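Side-chain contacts in transcriptional regulator, LysR family (Vibrio cholerae, PDB 3SZP), which activates virulence genes in Vibrio cholerae, probably by binding promoter DNA through a winged helix-turn-helix domain: residues Asp5-Leu8 / Phe9-Val12; Pro168-Leu171 / Ser172-Gln176; Ser210-Gly213 / Arg214-Ser218; Asp272-Glu276 / Lys277-Phe281. All coordinates share one frame; numbering follows the deposited sequence.

Contact 1 of 4, residues Asp5-Leu8 / Phe9-Val12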
loop_
_atom_site.group_PDB
_atom_site.type_symbol
_atom_site.label_atom_id
_atom_site.label_comp_id
_atom_site.label_asym_id
_atom_site.label_seq_id
_atom_site.Cartn_x
_atom_site.Cartn_y
_atom_site.Cartn_z
ATOM N N ASP A 5 21.334 -13.453 -8.718
ATOM C CA ASP A 5 20.137 -12.604 -8.680
ATOM C C ASP A 5 18.877 -13.470 -8.641
ATOM O O ASP A 5 17.933 -13.187 -7.894
ATOM C CB ASP A 5 20.107 -11.635 -9.857
ATOM C CG ASP A 5 21.238 -10.606 -9.804
ATOM O OD1 ASP A 5 21.869 -10.420 -8.746
ATOM O OD2 ASP A 5 21.493 -9.955 -10.828
ATOM N N LEU A 6 18.893 -14.543 -9.435
ATOM C CA LEU A 6 17.824 -15.541 -9.431
ATOM C C LEU A 6 17.706 -16.141 -8.034
ATOM O O LEU A 6 16.609 -16.292 -7.501
ATOM C CB LEU A 6 18.124 -16.645 -10.452
ATOM C CG LEU A 6 17.076 -17.751 -10.560
ATOM C CD1 LEU A 6 15.712 -17.171 -10.972
ATOM C CD2 LEU A 6 17.514 -18.818 -11.555
ATOM N N ASN A 7 18.848 -16.474 -7.442
ATOM C CA ASN A 7 18.866 -16.982 -6.077
ATOM C C ASN A 7 18.347 -15.967 -5.092
ATOM O O ASN A 7 17.667 -16.326 -4.132
ATOM C CB ASN A 7 20.276 -17.372 -5.635
ATOM C CG ASN A 7 20.269 -18.169 -4.347
ATOM O OD1 ASN A 7 19.467 -19.090 -4.187
ATOM N ND2 ASN A 7 21.152 -17.818 -3.420
ATOM N N LEU A 8 18.698 -14.704 -5.321
ATOM C CA LEU A 8 18.267 -13.621 -4.439
ATOM C C LEU A 8 16.753 -13.476 -4.542
ATOM O O LEU A 8 16.073 -13.240 -3.548
ATOM C CB LEU A 8 18.933 -12.290 -4.802
ATOM C CG LEU A 8 18.364 -11.114 -3.974
ATOM C CD1 LEU A 8 18.649 -11.347 -2.486
ATOM C CD2 LEU A 8 18.921 -9.754 -4.409
ATOM N N PHE A 9 16.239 -13.626 -5.759
ATOM C CA PHE A 9 14.800 -13.593 -6.002
ATOM C C PHE A 9 14.122 -14.690 -5.196
ATOM O O PHE A 9 13.143 -14.440 -4.501
ATOM C CB PHE A 9 14.521 -13.762 -7.496
ATOM C CG PHE A 9 13.141 -14.282 -7.811
ATOM C CD1 PHE A 9 12.017 -13.465 -7.673
ATOM C CD2 PHE A 9 12.968 -15.580 -8.275
ATOM C CE1 PHE A 9 10.746 -13.942 -7.989
ATOM C CE2 PHE A 9 11.693 -16.056 -8.610
ATOM C CZ PHE A 9 10.582 -15.239 -8.453
ATOM N N ARG A 10 14.660 -15.901 -5.267
ATOM C CA ARG A 10 14.147 -16.990 -4.448
ATOM C C ARG A 10 14.093 -16.624 -2.958
ATOM O O ARG A 10 13.099 -16.910 -2.287
ATOM C CB ARG A 10 14.990 -18.249 -4.642
ATOM C CG ARG A 10 14.614 -19.389 -3.696
ATOM C CD ARG A 10 15.542 -20.589 -3.853
ATOM N NE ARG A 10 16.902 -20.329 -3.375
ATOM C CZ ARG A 10 17.365 -20.698 -2.178
ATOM N NH1 ARG A 10 16.576 -21.323 -1.312
ATOM N NH2 ARG A 10 18.622 -20.428 -1.837
ATOM N N LEU A 11 15.153 -15.996 -2.443
ATOM C CA LEU A 11 15.232 -15.676 -1.018
ATOM C C LEU A 11 14.213 -14.609 -0.646
ATOM O O LEU A 11 13.647 -14.620 0.453
ATOM C CB LEU A 11 16.636 -15.193 -0.628
ATOM C CG LEU A 11 17.832 -16.138 -0.730
ATOM C CD1 LEU A 11 19.096 -15.447 -0.208
ATOM C CD2 LEU A 11 17.584 -17.434 0.025
ATOM N N VAL A 12 14.008 -13.665 -1.559
ATOM C CA VAL A 12 13.020 -12.620 -1.343
ATOM C C VAL A 12 11.631 -13.238 -1.182
ATOM O O VAL A 12 10.874 -12.850 -0.303
ATOM C CB VAL A 12 13.031 -11.603 -2.492
ATOM C CG1 VAL A 12 11.742 -10.792 -2.504
ATOM C CG2 VAL A 12 14.280 -10.686 -2.392
#

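Contact 2 of 4, residues Pro168-Leu171 / Ser172-Gln176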
loop_
_atom_site.group_PDB
_atom_site.type_symbol
_atom_site.label_atom_id
_atom_site.label_comp_id
_atom_site.label_asym_id
_atom_site.label_seq_id
_atom_site.Cartn_x
_atom_site.Cartn_y
_atom_site.Cartn_z
ATOM N N PRO A 168 24.435 14.931 37.296
ATOM C CA PRO A 168 24.377 15.939 38.367
ATOM C C PRO A 168 23.527 17.149 37.939
ATOM O O PRO A 168 22.766 17.687 38.749
ATOM C CB PRO A 168 25.836 16.365 38.539
ATOM C CG PRO A 168 26.645 15.204 38.029
ATOM C CD PRO A 168 25.809 14.549 36.938
ATOM N N GLN A 169 23.653 17.560 36.680
ATOM C CA GLN A 169 22.841 18.652 36.169
ATOM C C GLN A 169 21.358 18.369 36.408
ATOM O O GLN A 169 20.624 19.255 36.830
ATOM C CB GLN A 169 23.119 18.914 34.678
ATOM C CG GLN A 169 22.621 20.269 34.156
ATOM C CD GLN A 169 22.340 20.299 32.631
ATOM O OE1 GLN A 169 22.790 19.433 31.860
ATOM N NE2 GLN A 169 21.583 21.304 32.201
ATOM N N TYR A 170 20.911 17.138 36.142
ATOM C CA TYR A 170 19.491 16.807 36.319
ATOM C C TYR A 170 19.106 16.851 37.804
ATOM O O TYR A 170 18.067 17.406 38.180
ATOM C CB TYR A 170 19.145 15.437 35.728
ATOM C CG TYR A 170 17.717 15.016 36.017
ATOM C CD1 TYR A 170 16.661 15.466 35.224
ATOM C CD2 TYR A 170 17.421 14.193 37.091
ATOM C CE1 TYR A 170 15.351 15.102 35.492
ATOM C CE2 TYR A 170 16.118 13.824 37.372
ATOM C CZ TYR A 170 15.091 14.278 36.564
ATOM O OH TYR A 170 13.801 13.915 36.837
ATOM N N LEU A 171 19.942 16.259 38.637
ATOM C CA LEU A 171 19.638 16.168 40.051
ATOM C C LEU A 171 19.658 17.541 40.722
ATOM O O LEU A 171 18.907 17.781 41.662
ATOM C CB LEU A 171 20.597 15.204 40.730
ATOM C CG LEU A 171 20.347 13.796 40.205
ATOM C CD1 LEU A 171 21.345 12.810 40.783
ATOM C CD2 LEU A 171 18.916 13.394 40.528
ATOM N N SER A 172 20.509 18.432 40.217
ATOM C CA SER A 172 20.553 19.812 40.675
ATOM C C SER A 172 19.179 20.457 40.650
ATOM O O SER A 172 18.856 21.279 41.504
ATOM C CB SER A 172 21.493 20.636 39.795
ATOM O OG SER A 172 22.846 20.421 40.146
ATOM N N SER A 173 18.376 20.080 39.664
ATOM C CA SER A 173 17.115 20.753 39.415
ATOM C C SER A 173 15.900 19.900 39.778
ATOM O O SER A 173 14.772 20.395 39.819
ATOM C CB SER A 173 17.044 21.154 37.945
ATOM O OG SER A 173 16.019 22.107 37.744
ATOM N N HIS A 174 16.136 18.615 40.023
ATOM C CA HIS A 174 15.081 17.674 40.384
ATOM C C HIS A 174 15.624 16.791 41.481
ATOM O O HIS A 174 16.257 15.774 41.196
ATOM C CB HIS A 174 14.723 16.779 39.197
ATOM C CG HIS A 174 14.392 17.535 37.955
ATOM N ND1 HIS A 174 15.362 18.049 37.121
ATOM C CD2 HIS A 174 13.201 17.885 37.417
ATOM C CE1 HIS A 174 14.780 18.681 36.118
ATOM N NE2 HIS A 174 13.470 18.597 36.274
ATOM N N PRO A 175 15.393 17.181 42.740
ATOM C CA PRO A 175 15.964 16.479 43.892
ATOM C C PRO A 175 15.796 14.968 43.785
ATOM O O PRO A 175 14.713 14.478 43.483
ATOM C CB PRO A 175 15.157 17.031 45.065
ATOM C CG PRO A 175 14.846 18.444 44.639
ATOM C CD PRO A 175 14.669 18.402 43.132
ATOM N N GLN A 176 16.895 14.262 44.007
ATOM C CA GLN A 176 16.946 12.809 44.050
ATOM C C GLN A 176 15.703 12.199 44.698
ATOM O O GLN A 176 15.233 12.673 45.729
ATOM C CB GLN A 176 18.182 12.412 44.866
ATOM C CG GLN A 176 18.782 11.064 44.544
ATOM C CD GLN A 176 20.241 10.997 44.958
ATOM O OE1 GLN A 176 20.978 11.961 44.784
ATOM N NE2 GLN A 176 20.661 9.868 45.517
#

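Contact 3 of 4, residues Ser210-Gly213 / Arg214-Ser218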
loop_
_atom_site.group_PDB
_atom_site.type_symbol
_atom_site.label_atom_id
_atom_site.label_comp_id
_atom_site.label_asym_id
_atom_site.label_seq_id
_atom_site.Cartn_x
_atom_site.Cartn_y
_atom_site.Cartn_z
ATOM N N SER A 210 6.124 1.404 34.871
ATOM C CA SER A 210 5.912 1.253 33.453
ATOM C C SER A 210 5.495 2.578 32.810
ATOM O O SER A 210 4.773 2.572 31.827
ATOM C CB SER A 210 4.878 0.158 33.196
ATOM O OG SER A 210 3.650 0.470 33.821
ATOM N N ASP A 211 5.941 3.711 33.364
ATOM C CA ASP A 211 5.760 5.000 32.696
ATOM C C ASP A 211 6.439 4.924 31.345
ATOM O O ASP A 211 7.489 4.277 31.210
ATOM C CB ASP A 211 6.401 6.150 33.473
ATOM C CG ASP A 211 5.886 6.275 34.882
ATOM O OD1 ASP A 211 4.818 5.710 35.171
ATOM O OD2 ASP A 211 6.553 6.946 35.700
ATOM N N ARG A 212 5.865 5.593 30.351
ATOM C CA ARG A 212 6.408 5.588 28.996
ATOM C C ARG A 212 7.768 6.267 28.900
ATOM O O ARG A 212 8.616 5.866 28.097
ATOM C CB ARG A 212 5.436 6.275 28.042
ATOM C CG ARG A 212 4.227 5.432 27.739
ATOM C CD ARG A 212 4.668 4.129 27.111
ATOM N NE ARG A 212 4.547 4.166 25.657
ATOM C CZ ARG A 212 5.004 3.214 24.852
ATOM N NH1 ARG A 212 5.629 2.159 25.367
ATOM N NH2 ARG A 212 4.846 3.318 23.534
ATOM N N GLY A 213 7.963 7.307 29.706
ATOM C CA GLY A 213 9.228 8.012 29.696
ATOM C C GLY A 213 9.247 9.228 28.794
ATOM O O GLY A 213 8.573 9.288 27.750
ATOM N N ARG A 214 10.014 10.221 29.222
ATOM C CA ARG A 214 10.318 11.379 28.404
ATOM C C ARG A 214 10.971 10.936 27.096
ATOM O O ARG A 214 10.750 11.536 26.050
ATOM C CB ARG A 214 11.282 12.280 29.161
ATOM C CG ARG A 214 11.609 13.569 28.441
ATOM C CD ARG A 214 12.700 14.299 29.188
ATOM N NE ARG A 214 12.816 15.678 28.746
ATOM C CZ ARG A 214 13.454 16.622 29.426
ATOM N NH1 ARG A 214 14.033 16.308 30.578
ATOM N NH2 ARG A 214 13.498 17.865 28.958
ATOM N N PHE A 215 11.775 9.880 27.169
ATOM C CA PHE A 215 12.512 9.360 26.019
ATOM C C PHE A 215 12.413 7.842 26.112
ATOM O O PHE A 215 12.766 7.255 27.145
ATOM C CB PHE A 215 13.987 9.832 26.081
ATOM C CG PHE A 215 14.850 9.399 24.903
ATOM C CD1 PHE A 215 14.411 9.552 23.589
ATOM C CD2 PHE A 215 16.142 8.874 25.119
ATOM C CE1 PHE A 215 15.204 9.168 22.502
ATOM C CE2 PHE A 215 16.957 8.492 24.034
ATOM C CZ PHE A 215 16.487 8.639 22.720
ATOM N N GLN A 216 11.890 7.214 25.063
ATOM C CA GLN A 216 11.941 5.755 24.935
ATOM C C GLN A 216 12.612 5.409 23.618
ATOM O O GLN A 216 12.287 5.983 22.579
ATOM C CB GLN A 216 10.547 5.110 25.005
ATOM C CG GLN A 216 10.595 3.574 24.919
ATOM C CD GLN A 216 9.251 2.932 24.526
ATOM O OE1 GLN A 216 8.250 3.091 25.223
ATOM N NE2 GLN A 216 9.233 2.218 23.409
ATOM N N ALA A 217 13.559 4.481 23.669
ATOM C CA ALA A 217 14.287 4.074 22.472
ATOM C C ALA A 217 14.459 2.562 22.380
ATOM O O ALA A 217 14.295 1.844 23.361
ATOM C CB ALA A 217 15.639 4.787 22.400
ATOM N N SER A 218 14.784 2.078 21.192
ATOM C CA SER A 218 14.869 0.648 20.967
ATOM C C SER A 218 16.245 0.090 21.329
ATOM O O SER A 218 16.478 -1.103 21.170
ATOM C CB SER A 218 14.516 0.294 19.522
ATOM O OG SER A 218 15.302 1.036 18.618
#

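Contact 4 of 4, residues Asp272-Glu276 / Lys277-Phe281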
loop_
_atom_site.group_PDB
_atom_site.type_symbol
_atom_site.label_atom_id
_atom_site.label_comp_id
_atom_site.label_asym_id
_atom_site.label_seq_id
_atom_site.Cartn_x
_atom_site.Cartn_y
_atom_site.Cartn_z
ATOM N N ASP A 272 31.125 -32.184 19.649
ATOM C CA ASP A 272 31.394 -33.391 18.866
ATOM C C ASP A 272 30.991 -33.237 17.401
ATOM O O ASP A 272 31.466 -33.975 16.534
ATOM C CB ASP A 272 30.696 -34.620 19.466
ATOM C CG ASP A 272 31.362 -35.109 20.741
ATOM O OD1 ASP A 272 32.492 -34.659 21.041
ATOM O OD2 ASP A 272 30.756 -35.954 21.438
ATOM N N HIS A 273 30.110 -32.278 17.132
ATOM C CA HIS A 273 29.593 -32.058 15.786
ATOM C C HIS A 273 30.115 -30.737 15.265
ATOM O O HIS A 273 29.535 -30.129 14.367
ATOM C CB HIS A 273 28.070 -32.032 15.822
ATOM C CG HIS A 273 27.486 -32.971 16.829
ATOM N ND1 HIS A 273 27.167 -32.580 18.112
ATOM C CD2 HIS A 273 27.192 -34.291 16.751
ATOM C CE1 HIS A 273 26.686 -33.617 18.777
ATOM N NE2 HIS A 273 26.691 -34.666 17.974
ATOM N N GLN A 274 31.232 -30.306 15.832
ATOM C CA GLN A 274 31.701 -28.946 15.644
ATOM C C GLN A 274 33.064 -28.960 14.960
ATOM O O GLN A 274 33.973 -29.689 15.378
ATOM C CB GLN A 274 31.772 -28.257 17.008
ATOM C CG GLN A 274 31.497 -26.770 16.999
ATOM C CD GLN A 274 30.089 -26.416 16.550
ATOM O OE1 GLN A 274 29.826 -26.275 15.358
ATOM N NE2 GLN A 274 29.186 -26.237 17.509
ATOM N N PRO A 275 33.208 -28.173 13.882
ATOM C CA PRO A 275 34.517 -28.093 13.227
ATOM C C PRO A 275 35.536 -27.447 14.159
ATOM O O PRO A 275 35.145 -26.887 15.186
ATOM C CB PRO A 275 34.245 -27.187 12.018
ATOM C CG PRO A 275 33.047 -26.396 12.389
ATOM C CD PRO A 275 32.206 -27.313 13.229
ATOM N N GLU A 276 36.814 -27.511 13.798
ATOM C CA GLU A 276 37.875 -26.975 14.644
ATOM C C GLU A 276 37.740 -25.467 14.861
ATOM O O GLU A 276 37.946 -24.970 15.968
ATOM C CB GLU A 276 39.253 -27.319 14.061
ATOM C CG GLU A 276 40.418 -27.010 14.991
ATOM C CD GLU A 276 41.771 -27.456 14.432
ATOM O OE1 GLU A 276 41.855 -28.554 13.821
ATOM O OE2 GLU A 276 42.760 -26.705 14.608
ATOM N N LYS A 277 37.392 -24.748 13.799
ATOM C CA LYS A 277 37.293 -23.292 13.850
ATOM C C LYS A 277 36.306 -22.847 14.923
ATOM O O LYS A 277 36.553 -21.875 15.636
ATOM C CB LYS A 277 36.898 -22.715 12.485
ATOM C CG LYS A 277 35.496 -23.089 12.030
ATOM C CD LYS A 277 35.202 -22.624 10.605
ATOM C CE LYS A 277 33.788 -23.017 10.198
ATOM N NZ LYS A 277 33.548 -22.927 8.730
ATOM N N VAL A 278 35.197 -23.573 15.052
ATOM C CA VAL A 278 34.196 -23.241 16.064
ATOM C C VAL A 278 34.640 -23.708 17.457
ATOM O O VAL A 278 34.448 -22.996 18.445
ATOM C CB VAL A 278 32.815 -23.818 15.698
ATOM C CG1 VAL A 278 31.767 -23.366 16.690
ATOM C CG2 VAL A 278 32.420 -23.399 14.269
ATOM N N ARG A 279 35.244 -24.892 17.531
ATOM C CA ARG A 279 35.782 -25.399 18.796
ATOM C C ARG A 279 36.797 -24.437 19.411
ATOM O O ARG A 279 36.739 -24.149 20.595
ATOM C CB ARG A 279 36.424 -26.783 18.622
ATOM C CG ARG A 279 35.433 -27.922 18.425
ATOM C CD ARG A 279 36.095 -29.294 18.642
ATOM N NE ARG A 279 37.341 -29.435 17.886
ATOM C CZ ARG A 279 37.454 -30.109 16.746
ATOM N NH1 ARG A 279 36.398 -30.725 16.228
ATOM N NH2 ARG A 279 38.628 -30.182 16.128
ATOM N N LEU A 280 37.738 -23.962 18.604
ATOM C CA LEU A 280 38.709 -22.973 19.049
ATOM C C LEU A 280 38.016 -21.721 19.604
ATOM O O LEU A 280 38.380 -21.193 20.661
ATOM C CB LEU A 280 39.629 -22.590 17.890
ATOM C CG LEU A 280 40.620 -23.659 17.422
ATOM C CD1 LEU A 280 41.358 -23.236 16.150
ATOM C CD2 LEU A 280 41.602 -23.997 18.527
ATOM N N PHE A 281 37.012 -21.242 18.886
ATOM C CA PHE A 281 36.272 -20.083 19.346
ATOM C C PHE A 281 35.612 -20.358 20.694
ATOM O O PHE A 281 35.791 -19.618 21.657
ATOM C CB PHE A 281 35.224 -19.654 18.315
ATOM C CG PHE A 281 34.447 -18.440 18.727
ATOM C CD1 PHE A 281 35.003 -17.171 18.606
ATOM C CD2 PHE A 281 33.168 -18.564 19.257
ATOM C CE1 PHE A 281 34.283 -16.040 18.999
ATOM C CE2 PHE A 281 32.441 -17.437 19.646
ATOM C CZ PHE A 281 33.002 -16.183 19.518
HETATM O O HOH W 1 40.261 -31.058 13.851
#

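Contact 1 of 4, residues Asp5-Leu8 / Phe9-Val12
Leu8 and Phe9, adjacent on the helix, supply its apolar side, each packing against a residue about one turn away. Leu8 CG lies 4.4 Å from Val12 CG2, and that methyl also reaches Leu8 O at 3.3 Å; beyond the helix, Leu8 meets Thr21 and Ile32. The Phe9 ring presents its edge to Leu6 O, with Phe9 CD2 4.2 Å from Leu6 CD1, while the ring packs among Leu39, Leu57 and Phe64. Helix 3-15, which carries all of this, opens the winged helix-turn-helix domain of the LysR family and packs on helices 18-25 and 29-43. Asn7 adds a polar element: it runs side by side with Arg10, pointing the same way, and its carboxamide oxygen is gripped by two guanidinium nitrogens at once. Asn7 OD1 accepts from Arg10 NH2 at 2.8 Å and from Arg10 NE at 3.0 Å, lying almost exactly in the guanidinium plane. NH2 comes in on a lone pair in the amide plane, whereas NE is tilted 24° from it. The bend of the arginine chain at chi3 (69°) turns this side-on edge to the amide. These two bonds and a salt bridge from NH1 to Glu14 hold the rotation of the guanidinium; Leu11 CD2 packs over one face. Regular i to i+4 bonds run beneath the side chains, among them Phe9 N to Asp5 O at 2.8 Å and Val12 N to Leu8 O at 2.9 Å. Asn7 also packs on Leu3 of the second subunit.

Contact 2 of 4, residues Pro168-Leu171 / Ser172-Gln176
The short helix that follows strand 153-166 is still bonded where Ser172 N donates to Pro168 O at 2.8 Å, but the backbone of His174 is extended (phi -139°) and leads the chain away. This C-terminal helix end, in the substrate-binding domain of LysR regulators, is closed by a side chain folding back. The carbonyl oxygen of Tyr170 takes the N-H of Ser173 from well above its plane and the ring N-H of His174 ND1 at 3.0 Å; His174 N adds a weak bond. Tyr170 O lies in the plane of the imidazole, which is also nearly parallel to the phenol, so bond and stack are compatible. The stack is offset, with the Tyr170 and His174 ring centroids 4.2 Å apart and the planes only 8° from parallel. His174 CB makes a CH-pi contact with the same phenol face. Tyr170 OH bonds to His186 ND1 and Gln187 N, which pins the hydroxyl end of the tyrosine. Leu171 CD1 also approaches Gln176 OE1, and both side chains meet Val253. Leu171 CA directs its hydrogen at His174 O, 3.6 Å away, with Leu171 CD2 equally close to that oxygen.

Contact 3 of 4, residues Ser210-Gly213 / Arg214-Ser218
Gln216 OE1 hangs over one face of the Arg212 guanidinium, 2.8 Å from Arg212 NH1 and 3.3 Å from Arg212 CZ. Short as it is, the NH1 approach is not a hydrogen bond: the oxygen stands above the flat group, where no N-H points, so any attraction is probably that of a carbonyl dipole for a positive charge. Gln216 OE1 has its hydrogen bond elsewhere in the structure. The amide is turned steeply to the guanidinium, their planes 77° apart, and its other end is more distant, with Gln216 NE2 4.1 Å from Arg212 NH1. Arg212 reaches this place by folding, its chain bent at chi2 (-59°) and again at chi3, while the glutamine comes straight out from its strand. Nearer the backbone, Gln216 CB lies 3.7 Å from Arg212 O. The loop leads into strand 215-217, a strand of the substrate-binding domain that pairs in parallel with 188-191 and also with a strand of the third subunit. The sheet therefore runs on across the interface with that subunit. Arg212 NH2 makes a salt bridge to Glu123 of the third subunit, and Arg214 NH2 donates to Met114 O of the same neighbouring chain. Between the two arginines Gly213 has a positive phi (95°), a conformation in which a beta carbon would be jammed against the preceding carbonyl oxygen. Arg214 leaves from here fully stretched, and its NH1 bonds to Leu231 O.

Contact 4 of 4, residues Asp272-Glu276 / Lys277-Phe281
A bend at chi3 (-50°) folds the Arg279 chain back over the start of its helix, and a second bend, at chi2 of Gln274 (63°), lays that side chain against Val278. The guanidinium comes to rest with one face over Pro275 C and Glu276 CA, the latter 3.6 Å above its plane. Glu276 OE1 and Arg279 NH2, 4.3 Å apart, are too distant for a salt bridge, but a water closes the gap: it donates to Glu276 OE1 at 3.0 Å and accepts from Arg279 NH2 at 2.9 Å. The water lies in the guanidinium plane at its edge, and the carboxylate is turned 29° from that plane. Pro275 takes the N-cap position of helix 276-287, which covers strands 91-98 and 140-144 of the substrate-binding domain. Pro275 O accepts from Arg279 N at 3.1 Å in a nearly straight bond, and from Val278 N only weakly. Glu276, in the first turn, would probably be favoured by the positive end of the helix dipole. On the inner side Gln274 CG touches Val278 CG1 at 3.4 Å, and Pro275 CG meets the other methyl, Val278 CG2, at 3.6 Å, so that the valine is held across both residues. Gln274 NE2 makes a weak bond to Asn269 O, and Val278 continues inward onto Ile93 and Val140. Lys277 stretches past the proline ring, its CE 4.1 Å from Pro275 CG, to a weak bond with Arg92 O.

Overall arrangement
Contact 1 belongs to the DNA-binding end of the chain and the other three to the substrate-binding domain. Contacts 2 and 3 are neighbours there, with centres about 19 Å apart and nearest atoms about 5 Å apart without touching. Contact 4 lies across the chain's centre from both, its centre about 52 Å from that of contact 2 and 42 Å from that of contact 3. In LysR relatives the effector pocket is the cleft between two subdomains; contacts 2 and 3 probably belong to one and contact 4 to the other. Contact 4 is also the closest to contact 1, about 31 Å between centres. Contacts 1 and 3 meet other subunits, whereas contacts 2 and 4 do not.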